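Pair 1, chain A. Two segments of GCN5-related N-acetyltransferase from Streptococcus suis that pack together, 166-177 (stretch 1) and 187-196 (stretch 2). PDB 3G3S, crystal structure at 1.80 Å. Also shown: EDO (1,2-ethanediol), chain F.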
# COMPACT_ATOMS: atom_id res chain seq x y z
N LEU A 166 26.59 -11.93 18.70
CA LEU A 166 27.78 -11.31 19.24
C LEU A 166 28.72 -12.37 19.80
O LEU A 166 28.30 -13.41 20.28
CB LEU A 166 27.42 -10.34 20.37
CG LEU A 166 26.88 -8.93 20.12
CD1 LEU A 166 25.75 -8.94 19.14
CD2 LEU A 166 26.43 -8.38 21.45
N HIS A 167 30.01 -12.09 19.75
CA HIS A 167 30.99 -12.99 20.35
C HIS A 167 32.13 -12.14 20.85
O HIS A 167 32.61 -11.30 20.11
CB HIS A 167 31.49 -13.97 19.33
CG HIS A 167 32.37 -15.03 19.90
ND1 HIS A 167 33.70 -15.13 19.59
CD2 HIS A 167 32.10 -16.05 20.75
CE1 HIS A 167 34.22 -16.17 20.23
NE2 HIS A 167 33.27 -16.74 20.94
N LYS A 168 32.52 -12.31 22.11
CA LYS A 168 33.57 -11.47 22.71
C LYS A 168 33.24 -9.99 22.56
O LYS A 168 34.13 -9.16 22.34
CB LYS A 168 34.95 -11.74 22.09
CG LYS A 168 35.40 -13.20 22.11
CD LYS A 168 35.41 -13.78 23.52
CE LYS A 168 36.30 -15.01 23.62
NZ LYS A 168 37.78 -14.68 23.52
N GLY A 169 31.96 -9.67 22.64
CA GLY A 169 31.48 -8.33 22.50
C GLY A 169 31.42 -7.73 21.11
O GLY A 169 31.07 -6.57 21.00
N GLN A 170 31.71 -8.49 20.06
CA GLN A 170 31.66 -7.97 18.70
C GLN A 170 30.53 -8.64 17.94
O GLN A 170 30.17 -9.80 18.21
CB GLN A 170 32.98 -8.26 17.98
CG GLN A 170 34.20 -7.74 18.69
CD GLN A 170 35.53 -8.12 18.01
OE1 GLN A 170 35.63 -8.18 16.77
NE2 GLN A 170 36.56 -8.36 18.82
N VAL A 171 29.92 -7.89 17.04
CA VAL A 171 28.92 -8.40 16.14
C VAL A 171 29.70 -9.21 15.13
O VAL A 171 30.61 -8.69 14.48
CB VAL A 171 28.13 -7.28 15.44
CG1 VAL A 171 27.27 -7.86 14.31
CG2 VAL A 171 27.30 -6.53 16.47
N VAL A 172 29.36 -10.49 15.02
CA VAL A 172 30.02 -11.41 14.09
C VAL A 172 29.10 -12.00 13.02
O VAL A 172 29.59 -12.63 12.08
CB VAL A 172 30.76 -12.52 14.87
CG1 VAL A 172 31.80 -11.90 15.81
CG2 VAL A 172 29.79 -13.40 15.63
N SER A 173 27.78 -11.85 13.16
CA SER A 173 26.85 -12.35 12.17
C SER A 173 25.51 -11.66 12.41
O SER A 173 25.26 -11.11 13.50
CB SER A 173 26.70 -13.89 12.26
OG SER A 173 25.90 -14.33 11.16
N GLY A 174 24.66 -11.67 11.38
CA GLY A 174 23.36 -11.03 11.48
C GLY A 174 22.45 -11.36 10.32
O GLY A 174 22.90 -11.73 9.20
N ALA A 175 21.15 -11.30 10.62
CA ALA A 175 20.09 -11.53 9.64
C ALA A 175 19.14 -10.38 9.84
O ALA A 175 18.63 -10.18 10.95
CB ALA A 175 19.39 -12.84 9.87
N SER A 176 18.90 -9.59 8.80
CA SER A 176 18.09 -8.38 8.96
C SER A 176 17.34 -8.02 7.69
O SER A 176 17.49 -8.65 6.65
CB SER A 176 18.99 -7.20 9.40
OG SER A 176 18.27 -6.01 9.62
N SER A 177 16.49 -7.02 7.81
CA SER A 177 15.69 -6.58 6.72
C SER A 177 16.50 -5.66 5.81
O SER A 177 16.83 -4.56 6.21
CB SER A 177 14.47 -5.84 7.23
OG SER A 177 14.85 -4.86 8.16
N ILE A 187 15.20 -10.48 3.19
CA ILE A 187 16.26 -10.80 4.10
C ILE A 187 17.67 -10.61 3.55
O ILE A 187 17.95 -10.85 2.38
CB ILE A 187 16.12 -12.28 4.63
CG1 ILE A 187 14.87 -12.39 5.44
CG2 ILE A 187 17.38 -12.70 5.44
CD1 ILE A 187 14.66 -13.80 6.08
N GLU A 188 18.52 -10.13 4.45
CA GLU A 188 19.94 -9.96 4.23
C GLU A 188 20.56 -10.74 5.36
O GLU A 188 20.22 -10.49 6.51
CB GLU A 188 20.31 -8.51 4.41
CG GLU A 188 21.80 -8.20 4.48
CD GLU A 188 22.54 -8.33 3.16
OE1 GLU A 188 21.93 -8.46 2.09
OE2 GLU A 188 23.78 -8.27 3.21
N VAL A 189 21.47 -11.66 5.03
CA VAL A 189 22.22 -12.39 6.02
C VAL A 189 23.71 -12.17 5.73
O VAL A 189 24.15 -12.23 4.56
CB VAL A 189 21.91 -13.90 5.97
CG1 VAL A 189 22.70 -14.60 7.04
CG2 VAL A 189 20.42 -14.15 6.16
N ASP A 190 24.48 -11.92 6.79
CA ASP A 190 25.92 -11.70 6.67
C ASP A 190 26.68 -12.29 7.87
O ASP A 190 26.17 -12.23 9.00
CB ASP A 190 26.20 -10.20 6.63
CG ASP A 190 25.74 -9.53 5.34
OD1 ASP A 190 26.30 -9.87 4.28
OD2 ASP A 190 24.89 -8.60 5.39
N THR A 191 27.86 -12.85 7.63
CA THR A 191 28.72 -13.34 8.68
C THR A 191 30.13 -12.83 8.47
O THR A 191 30.63 -12.84 7.35
CB THR A 191 28.73 -14.85 8.71
OG1 THR A 191 27.38 -15.28 8.92
CG2 THR A 191 29.63 -15.39 9.84
N ARG A 192 30.79 -12.40 9.54
CA ARG A 192 32.12 -11.86 9.41
C ARG A 192 33.06 -13.00 8.96
O ARG A 192 32.92 -14.14 9.38
CB ARG A 192 32.53 -11.19 10.71
CG ARG A 192 33.57 -10.15 10.47
CD ARG A 192 33.90 -9.43 11.73
NE ARG A 192 34.60 -10.24 12.71
CZ ARG A 192 34.90 -9.82 13.94
NH1 ARG A 192 34.47 -8.64 14.34
NH2 ARG A 192 35.56 -10.60 14.78
N GLU A 193 33.99 -12.70 8.06
CA GLU A 193 34.85 -13.73 7.42
C GLU A 193 35.46 -14.73 8.39
O GLU A 193 35.39 -15.95 8.18
CB GLU A 193 35.96 -13.07 6.60
N ASP A 194 36.00 -14.20 9.48
CA ASP A 194 36.65 -15.03 10.50
C ASP A 194 35.70 -15.91 11.29
O ASP A 194 36.17 -16.78 12.01
CB ASP A 194 37.52 -14.17 11.44
CG ASP A 194 36.75 -13.06 12.14
OD1 ASP A 194 35.77 -12.52 11.57
OD2 ASP A 194 37.17 -12.72 13.26
N TYR A 195 34.39 -15.71 11.17
CA TYR A 195 33.40 -16.53 11.85
C TYR A 195 32.54 -17.38 10.92
O TYR A 195 31.58 -18.00 11.36
CB TYR A 195 32.53 -15.64 12.71
CG TYR A 195 33.18 -15.30 14.01
CD1 TYR A 195 34.08 -14.24 14.10
CD2 TYR A 195 32.92 -16.05 15.15
CE1 TYR A 195 34.68 -13.92 15.29
CE2 TYR A 195 33.51 -15.74 16.35
CZ TYR A 195 34.41 -14.67 16.42
OH TYR A 195 35.00 -14.32 17.62
N ARG A 196 32.90 -17.42 9.63
CA ARG A 196 32.15 -18.22 8.67
C ARG A 196 32.37 -19.70 8.90
O ARG A 196 33.36 -20.12 9.55
CB ARG A 196 32.48 -17.83 7.24
CG ARG A 196 31.83 -16.52 6.86
CD ARG A 196 32.27 -15.99 5.51
NE ARG A 196 31.70 -14.66 5.28
CZ ARG A 196 32.13 -13.79 4.36
NH1 ARG A 196 33.13 -14.08 3.54
NH2 ARG A 196 31.55 -12.60 4.27
C1 EDO F . 19.13 -8.31 -0.40
O1 EDO F . 20.19 -9.19 -0.02
C2 EDO F . 18.30 -8.90 -1.53
O2 EDO F . 18.43 -10.32 -1.56
O HOH W 1 34.57 -11.61 18.05
O HOH W 2 32.11 -6.82 13.35

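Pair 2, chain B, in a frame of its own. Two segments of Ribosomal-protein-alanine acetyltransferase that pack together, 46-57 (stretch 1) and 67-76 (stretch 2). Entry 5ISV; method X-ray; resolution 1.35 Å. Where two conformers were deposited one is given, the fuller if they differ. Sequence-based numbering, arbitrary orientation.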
# COMPACT_ATOMS: atom_id res chain seq x y z
N THR B 46 12.51 5.49 5.86
CA THR B 46 13.77 5.12 6.48
C THR B 46 13.77 5.75 7.89
O THR B 46 13.31 6.87 8.08
CB THR B 46 14.95 5.64 5.66
OG1 THR B 46 14.87 7.05 5.57
CG2 THR B 46 15.06 5.07 4.31
N GLN B 47 14.19 4.96 8.87
CA GLN B 47 14.36 5.44 10.25
C GLN B 47 15.83 5.29 10.57
O GLN B 47 16.42 4.20 10.52
CB GLN B 47 13.55 4.63 11.24
CG GLN B 47 13.73 5.17 12.65
CD GLN B 47 12.84 4.49 13.64
OE1 GLN B 47 13.31 3.70 14.48
NE2 GLN B 47 11.57 4.81 13.61
N ASN B 48 16.45 6.40 10.99
CA ASN B 48 17.86 6.45 11.40
C ASN B 48 18.76 5.67 10.47
O ASN B 48 19.59 4.83 10.88
CB ASN B 48 17.93 6.02 12.84
CG ASN B 48 17.14 6.97 13.76
OD1 ASN B 48 16.99 8.18 13.48
ND2 ASN B 48 16.64 6.43 14.85
N GLY B 49 18.56 5.95 9.17
CA GLY B 49 19.42 5.47 8.12
C GLY B 49 19.10 4.11 7.56
O GLY B 49 19.73 3.69 6.55
N LYS B 50 18.14 3.40 8.16
CA LYS B 50 17.80 2.06 7.71
C LYS B 50 16.38 2.06 7.14
O LYS B 50 15.45 2.67 7.71
CB LYS B 50 17.84 1.09 8.90
CG LYS B 50 19.17 1.09 9.64
CD LYS B 50 20.27 0.57 8.75
CE LYS B 50 21.58 0.51 9.52
NZ LYS B 50 22.53 -0.34 8.78
N MET B 51 16.17 1.38 6.00
CA MET B 51 14.80 1.26 5.52
C MET B 51 13.96 0.52 6.55
O MET B 51 14.37 -0.53 7.04
CB MET B 51 14.78 0.52 4.21
CG MET B 51 13.39 0.60 3.55
SD MET B 51 13.15 -0.42 2.07
CE MET B 51 14.30 0.37 0.95
N ALA B 52 12.80 1.10 6.89
CA ALA B 52 11.92 0.52 7.88
C ALA B 52 10.56 0.04 7.32
O ALA B 52 9.92 -0.84 7.91
CB ALA B 52 11.71 1.53 9.00
N ALA B 53 10.14 0.61 6.21
CA ALA B 53 8.85 0.22 5.58
C ALA B 53 8.89 0.61 4.11
O ALA B 53 9.65 1.46 3.68
CB ALA B 53 7.71 0.91 6.31
N PHE B 54 8.01 -0.05 3.32
CA PHE B 54 7.86 0.35 1.92
C PHE B 54 6.39 0.12 1.50
O PHE B 54 5.68 -0.62 2.15
CB PHE B 54 8.76 -0.51 0.98
CG PHE B 54 8.41 -1.96 0.97
CD1 PHE B 54 7.38 -2.44 0.13
CD2 PHE B 54 9.03 -2.88 1.78
CE1 PHE B 54 7.03 -3.74 0.17
CE2 PHE B 54 8.69 -4.20 1.79
CZ PHE B 54 7.67 -4.64 0.98
N ALA B 55 6.03 0.84 0.43
CA ALA B 55 4.67 0.69 -0.17
C ALA B 55 4.84 0.72 -1.67
O ALA B 55 5.41 1.60 -2.25
CB ALA B 55 3.79 1.82 0.29
N ILE B 56 4.21 -0.28 -2.31
CA ILE B 56 4.28 -0.48 -3.79
C ILE B 56 2.87 -0.21 -4.33
O ILE B 56 1.92 -0.92 -3.98
CB ILE B 56 4.69 -1.91 -4.09
CG1 ILE B 56 5.92 -2.40 -3.39
CG2 ILE B 56 4.79 -2.15 -5.61
CD1 ILE B 56 7.15 -1.63 -3.73
N THR B 57 2.77 0.79 -5.21
CA THR B 57 1.47 1.23 -5.72
C THR B 57 1.54 1.44 -7.21
O THR B 57 2.45 2.11 -7.69
CB THR B 57 1.04 2.55 -5.05
OG1 THR B 57 0.99 2.38 -3.64
CG2 THR B 57 -0.35 3.05 -5.52
N PHE B 67 -0.28 -2.62 -4.25
CA PHE B 67 0.10 -4.00 -4.49
C PHE B 67 0.70 -4.65 -3.24
O PHE B 67 0.60 -5.86 -3.07
CB PHE B 67 1.02 -4.14 -5.71
CG PHE B 67 0.26 -4.37 -7.01
CD1 PHE B 67 -0.49 -3.34 -7.58
CD2 PHE B 67 0.25 -5.61 -7.60
CE1 PHE B 67 -1.25 -3.54 -8.73
CE2 PHE B 67 -0.46 -5.82 -8.78
CZ PHE B 67 -1.19 -4.78 -9.35
N ASN B 68 1.41 -3.85 -2.38
CA ASN B 68 2.04 -4.41 -1.21
C ASN B 68 2.50 -3.28 -0.30
O ASN B 68 2.85 -2.24 -0.79
CB ASN B 68 3.27 -5.23 -1.63
CG ASN B 68 3.74 -6.19 -0.54
OD1 ASN B 68 3.10 -6.36 0.48
ND2 ASN B 68 4.89 -6.81 -0.76
N ILE B 69 2.45 -3.57 0.99
CA ILE B 69 3.03 -2.65 1.99
C ILE B 69 3.54 -3.54 3.09
O ILE B 69 2.97 -4.56 3.40
CB ILE B 69 1.98 -1.64 2.50
CG1 ILE B 69 2.59 -0.58 3.45
CG2 ILE B 69 0.78 -2.36 3.14
CD1 ILE B 69 1.69 0.62 3.72
N ALA B 70 4.67 -3.13 3.70
CA ALA B 70 5.25 -3.87 4.83
C ALA B 70 6.02 -2.93 5.71
O ALA B 70 6.59 -1.94 5.24
CB ALA B 70 6.18 -5.01 4.40
N VAL B 71 5.99 -3.27 6.99
CA VAL B 71 6.85 -2.62 8.00
C VAL B 71 7.74 -3.69 8.62
O VAL B 71 7.26 -4.74 9.03
CB VAL B 71 6.03 -1.86 9.08
CG1 VAL B 71 6.94 -1.36 10.20
CG2 VAL B 71 5.32 -0.66 8.49
N ASP B 72 9.04 -3.39 8.73
CA ASP B 72 9.96 -4.33 9.32
C ASP B 72 9.55 -4.62 10.77
O ASP B 72 9.16 -3.69 11.48
CB ASP B 72 11.37 -3.74 9.27
CG ASP B 72 12.40 -4.70 9.74
OD1 ASP B 72 12.53 -4.91 10.97
OD2 ASP B 72 13.02 -5.31 8.86
N PRO B 73 9.58 -5.89 11.21
CA PRO B 73 9.06 -6.17 12.57
C PRO B 73 9.76 -5.46 13.74
O PRO B 73 9.14 -5.32 14.80
CB PRO B 73 9.20 -7.70 12.72
CG PRO B 73 10.03 -8.16 11.58
CD PRO B 73 9.94 -7.12 10.49
N ASP B 74 10.98 -4.97 13.53
CA ASP B 74 11.69 -4.14 14.53
C ASP B 74 11.08 -2.75 14.70
O ASP B 74 11.48 -2.02 15.62
CB ASP B 74 13.15 -3.93 14.11
CG ASP B 74 14.00 -5.14 14.33
OD1 ASP B 74 13.55 -6.13 14.96
OD2 ASP B 74 15.17 -5.09 13.89
N TYR B 75 10.16 -2.38 13.82
CA TYR B 75 9.59 -1.06 13.75
C TYR B 75 8.04 -1.05 13.86
O TYR B 75 7.43 -0.04 13.54
CB TYR B 75 10.13 -0.33 12.51
CG TYR B 75 11.69 -0.28 12.38
CD1 TYR B 75 12.42 -1.29 11.73
CD2 TYR B 75 12.40 0.81 12.83
CE1 TYR B 75 13.81 -1.23 11.58
CE2 TYR B 75 13.79 0.89 12.68
CZ TYR B 75 14.51 -0.13 12.05
OH TYR B 75 15.94 0.02 11.98
N GLN B 76 7.46 -2.10 14.45
CA GLN B 76 5.99 -2.20 14.61
C GLN B 76 5.44 -1.26 15.71
O GLN B 76 6.09 -0.97 16.69
CB GLN B 76 5.59 -3.61 14.96
CG GLN B 76 5.66 -4.55 13.76
CD GLN B 76 5.41 -6.02 14.06
OE1 GLN B 76 5.15 -6.80 13.12
NE2 GLN B 76 5.51 -6.45 15.33
O HOH W 3 17.16 2.23 12.34

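Superposing N, CA and C of 14 central residues brings pair 2 onto pair 1 with an RMSD of 0.5 Å. In each pair a type I' turn (His A167 to Gln A170; Gln B47 to Lys B50) leads into a strand that runs antiparallel to the strand of stretch 2, with angles between N-to-C directions of 164° and 173°. Gly A169 and Gly B49 coincide within the turns, both at positive phi, a region that favours glycine.

The backbone ladder is the common scaffold. Gly A174 N donates to Asp A190 O (2.9 Å) and Asp A190 N to Gly A174 O (2.9 Å); at the matching positions Phe B54 N donates to Ala B70 O (3.0 Å) and Ala B70 N to Phe B54 O (3.1 Å). Where stretch 2 leaves its strand, Arg A192 N to Val A172 O and Asp B72 N to Ala B52 O both measure 2.8 Å and are nearly linear, at 177° and 175°. The rung on the other side of the Gly A174 and Phe B54 positions is half conserved: Ser A176 N to Glu A188 O and Ile B56 N to Asn B68 O are both 2.8 Å, but the return bond is 2.8 Å for Glu A188 N to Ser A176 O and a weak 3.4 Å for Asn B68 N to Ile B56 O; Ile B56 O also accepts from Phe B67 N at 2.8 Å.

Side chains fill this frame differently. On one face, Ser A173 OG and Thr A191 OG1 share a hydrogen bond of 2.8 Å; their counterparts make an apolar contact, Ala B53 CB to Val B71 CG2, at 3.6 Å. On the other face, Gly A174 has no side chain to set against Asp A190, while the Phe B54 ring covers Ala B70, with CE2 of Phe B54 3.7 Å from CB of Ala B70.

Tyr A195 and Tyr B75 solve the problem beyond the strands alike. Each ring takes a methyl group over its face: Val A172 CG1 lies 3.7 Å from the Tyr A195 centroid, 18° off the normal, and Ala B52 CB lies 3.9 Å from that of Tyr B75, 14° off. The polar surroundings diverge. Tyr A195 OH makes a very short hydrogen bond with His A167 ND1 (2.5 Å), whereas Gln B47 OE1 approaches the ring edge at Tyr B75 CE2 (3.4 Å). Nevertheless, a water links each hydroxyl to the turn, donating to His A167 O (2.9 Å) or Gln B47 O (2.8 Å).

Arg A192 adds a reach across the pair, its NH1 donating to Gln A170 OE1 (2.7 Å), while its NE forms a salt bridge with Asp A194 OD1 (2.8 Å). The shorter Asp B72 makes no such bond across the pair; its OD1 accepts from Asp B74 N (3.0 Å), and its carboxylate is also bonded elsewhere in the structure.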